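Heat shock protein 16 (Schizosaccharomyces pombe, PDB 3W1Z) probably acts as a small heat shock chaperone that binds unfolding proteins, and assembles into a 16-subunit oligomer built around alpha-crystallin domains. Local coordinates at residues L27-P32 against S101-I106. Numbering follows the deposited sequence.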
ATOM      1  N   LEU B  27      -4.513  12.401 -13.805  1.00 59.04           N
ATOM      2  CA  LEU B  27      -4.416  11.338 -14.800  1.00 56.01           C
ATOM      3  C   LEU B  27      -4.586  11.838 -16.235  1.00 59.23           C
ATOM      4  O   LEU B  27      -4.545  11.051 -17.180  1.00 72.62           O
ATOM      5  CB  LEU B  27      -5.428  10.232 -14.491  1.00 55.06           C
ATOM      6  CG  LEU B  27      -5.070   8.813 -14.931  1.00 43.67           C
ATOM      7  CD1 LEU B  27      -3.628   8.511 -14.586  1.00 49.10           C
ATOM      8  CD2 LEU B  27      -5.987   7.812 -14.258  1.00 46.40           C
ATOM      9  N   ASN B  28      -4.788  13.141 -16.398  1.00 66.94           N
ATOM     10  CA  ASN B  28      -4.876  13.726 -17.732  1.00 68.47           C
ATOM     11  C   ASN B  28      -3.965  14.933 -17.921  1.00 74.77           C
ATOM     12  O   ASN B  28      -4.193  15.980 -17.317  1.00 83.32           O
ATOM     13  CB  ASN B  28      -6.316  14.145 -18.038  1.00 62.16           C
ATOM     14  CG  ASN B  28      -7.245  12.964 -18.231  1.00 59.21           C
ATOM     15  OD1 ASN B  28      -7.741  12.386 -17.265  1.00 57.30           O
ATOM     16  ND2 ASN B  28      -7.498  12.610 -19.486  1.00 55.43           N
ATOM     17  N   ASN B  29      -2.943  14.775 -18.761  1.00 71.08           N
ATOM     18  CA  ASN B  29      -2.156  15.893 -19.287  1.00 81.51           C
ATOM     19  C   ASN B  29      -1.756  16.956 -18.258  1.00 81.89           C
ATOM     20  O   ASN B  29      -1.898  18.154 -18.505  1.00 78.81           O
ATOM     21  CB  ASN B  29      -2.903  16.543 -20.461  1.00 79.44           C
ATOM     22  CG  ASN B  29      -2.032  17.497 -21.259  1.00 86.93           C
ATOM     23  OD1 ASN B  29      -0.805  17.395 -21.252  1.00 94.47           O
ATOM     24  ND2 ASN B  29      -2.667  18.442 -21.944  1.00 72.49           N
ATOM     25  N   GLN B  30      -1.277  16.528 -17.095  1.00 81.78           N
ATOM     26  CA  GLN B  30      -0.903  17.492 -16.065  1.00 89.37           C
ATOM     27  C   GLN B  30       0.378  18.228 -16.448  1.00 92.66           C
ATOM     28  O   GLN B  30       1.314  17.634 -16.983  1.00 95.06           O
ATOM     29  CB  GLN B  30      -0.784  16.831 -14.689  1.00 90.37           C
ATOM     30  CG  GLN B  30      -0.650  17.816 -13.524  1.00 91.50           C
ATOM     31  CD  GLN B  30      -1.915  18.627 -13.258  1.00 92.26           C
ATOM     32  OE1 GLN B  30      -2.903  18.533 -13.987  1.00 83.36           O
ATOM     33  NE2 GLN B  30      -1.884  19.429 -12.199  1.00 80.28           N
ATOM     34  N   ILE B  31       0.402  19.528 -16.175  1.00 91.49           N
ATOM     35  CA  ILE B  31       1.455  20.410 -16.678  1.00 89.49           C
ATOM     36  C   ILE B  31       2.858  20.147 -16.097  1.00 96.19           C
ATOM     37  O   ILE B  31       3.827  20.080 -16.859  1.00 92.61           O
ATOM     38  CB  ILE B  31       1.045  21.907 -16.623  1.00 88.40           C
ATOM     39  CG1 ILE B  31      -0.069  22.187 -17.639  1.00 81.64           C
ATOM     40  CG2 ILE B  31       2.229  22.805 -16.927  1.00 81.55           C
ATOM     41  CD1 ILE B  31      -1.469  21.786 -17.194  1.00 68.84           C
ATOM     42  N   PRO B  32       2.986  19.984 -14.764  1.00100.61           N
ATOM     43  CA  PRO B  32       2.119  20.247 -13.605  1.00 91.90           C
ATOM     44  C   PRO B  32       2.001  21.728 -13.238  1.00 88.61           C
ATOM     45  O   PRO B  32       1.103  22.105 -12.486  1.00 88.20           O
ATOM     46  CB  PRO B  32       2.812  19.484 -12.480  1.00 95.11           C
ATOM     47  CG  PRO B  32       4.238  19.511 -12.853  1.00 98.14           C
ATOM     48  CD  PRO B  32       4.250  19.348 -14.347  1.00103.28           C
ATOM     49  N   SER B 101      -5.181  24.862 -17.497  1.00 31.88           N
ATOM     50  CA  SER B 101      -5.631  23.887 -18.478  1.00 38.80           C
ATOM     51  C   SER B 101      -6.230  22.679 -17.768  1.00 46.82           C
ATOM     52  O   SER B 101      -5.660  22.166 -16.805  1.00 48.33           O
ATOM     53  CB  SER B 101      -4.481  23.455 -19.389  1.00 36.57           C
ATOM     54  OG  SER B 101      -4.965  22.812 -20.555  1.00 49.41           O
ATOM     55  N   ARG B 102      -7.386  22.234 -18.245  1.00 35.66           N
ATOM     56  CA  ARG B 102      -8.050  21.067 -17.691  1.00 35.44           C
ATOM     57  C   ARG B 102      -8.543  20.179 -18.823  1.00 35.84           C
ATOM     58  O   ARG B 102      -9.356  20.600 -19.648  1.00 29.86           O
ATOM     59  CB  ARG B 102      -9.221  21.484 -16.798  1.00 36.48           C
ATOM     60  CG  ARG B 102      -9.929  20.326 -16.103  1.00 34.70           C
ATOM     61  CD  ARG B 102      -9.031  19.656 -15.071  1.00 30.03           C
ATOM     62  NE  ARG B 102      -9.684  18.518 -14.430  1.00 31.11           N
ATOM     63  CZ  ARG B 102     -10.288  18.566 -13.248  1.00 32.26           C
ATOM     64  NH1 ARG B 102     -10.323  19.700 -12.562  1.00 31.03           N
ATOM     65  NH2 ARG B 102     -10.854  17.477 -12.746  1.00 27.43           N
ATOM     66  N   THR B 103      -8.042  18.951 -18.864  1.00 36.19           N
ATOM     67  CA  THR B 103      -8.464  17.995 -19.875  1.00 36.28           C
ATOM     68  C   THR B 103      -9.164  16.817 -19.217  1.00 34.38           C
ATOM     69  O   THR B 103      -8.640  16.216 -18.281  1.00 39.33           O
ATOM     70  CB  THR B 103      -7.271  17.467 -20.693  1.00 28.71           C
ATOM     71  OG1 THR B 103      -6.513  18.568 -21.208  1.00 46.44           O
ATOM     72  CG2 THR B 103      -7.760  16.608 -21.848  1.00 41.93           C
ATOM     73  N   ILE B 104     -10.360  16.497 -19.696  1.00 32.34           N
ATOM     74  CA  ILE B 104     -11.047  15.297 -19.239  1.00 38.62           C
ATOM     75  C   ILE B 104     -11.428  14.415 -20.421  1.00 47.34           C
ATOM     76  O   ILE B 104     -11.864  14.905 -21.462  1.00 46.36           O
ATOM     77  CB  ILE B 104     -12.302  15.618 -18.394  1.00 34.60           C
ATOM     78  CG1 ILE B 104     -13.289  16.481 -19.184  1.00 34.38           C
ATOM     79  CG2 ILE B 104     -11.911  16.303 -17.094  1.00 37.99           C
ATOM     80  CD1 ILE B 104     -14.600  16.721 -18.461  1.00 29.74           C
ATOM     81  N   THR B 105     -11.240  13.112 -20.262  1.00 49.61           N
ATOM     82  CA  THR B 105     -11.665  12.165 -21.278  1.00 52.70           C
ATOM     83  C   THR B 105     -13.124  11.826 -21.021  1.00 52.13           C
ATOM     84  O   THR B 105     -13.462  11.299 -19.970  1.00 52.43           O
ATOM     85  CB  THR B 105     -10.832  10.872 -21.224  1.00 39.73           C
ATOM     86  OG1 THR B 105      -9.443  11.186 -21.382  1.00 45.78           O
ATOM     87  CG2 THR B 105     -11.262   9.916 -22.324  1.00 54.38           C
ATOM     88  N   ILE B 106     -13.996  12.137 -21.971  1.00 54.45           N
ATOM     89  CA  ILE B 106     -15.413  11.855 -21.782  1.00 55.91           C
ATOM     90  C   ILE B 106     -15.762  10.427 -22.206  1.00 62.49           C
ATOM     91  O   ILE B 106     -15.484  10.019 -23.333  1.00 52.36           O
ATOM     92  CB  ILE B 106     -16.316  12.898 -22.478  1.00 54.68           C
ATOM     93  CG1 ILE B 106     -15.771  13.255 -23.861  1.00 55.33           C
ATOM     94  CG2 ILE B 106     -16.418  14.155 -21.629  1.00 59.93           C
ATOM     95  CD1 ILE B 106     -16.408  12.480 -24.988  1.00 67.01           C
TER
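N28, N29 and I31 lay an irregular loop against an edge strand, within this chain, of a three-stranded sheet in the alpha-crystallin domain, meeting S101, T103 and T105. The two backbones run in nearly opposite directions, 163° apart, but the loop is not a regular strand, and no backbone hydrogen bond between the two is clear. N28 makes the largest single contribution. Its CB lies 3.1 Å from the carbonyl O of T103. CG, set beside the backbone N (chi1 -70°), is 3.5 Å from that same T103 O. The N28 and T105 side chains cross at about a right angle; asparagine is short enough to set CB on the carbonyl while its polar end reaches the T105 hydroxyl. An alanine here would probably leave that hydroxyl without its polar neighbour and open a gap beside the strand. N29 takes positive phi, which asparagine tolerates well, and its ND2 stands 3.9 Å from OG1 of T103, a hydroxyl already hydrogen-bonded to T72 OG1. Farther along, small S101 leaves its CB open to the CD1 methyl of I31, 4.1 Å away. Strand 98-105 pairs along one edge with strand 70-77, while the loop runs on from helix 11-23, whose F20 and V21 the L27 side chain touches, toward strand 39-43.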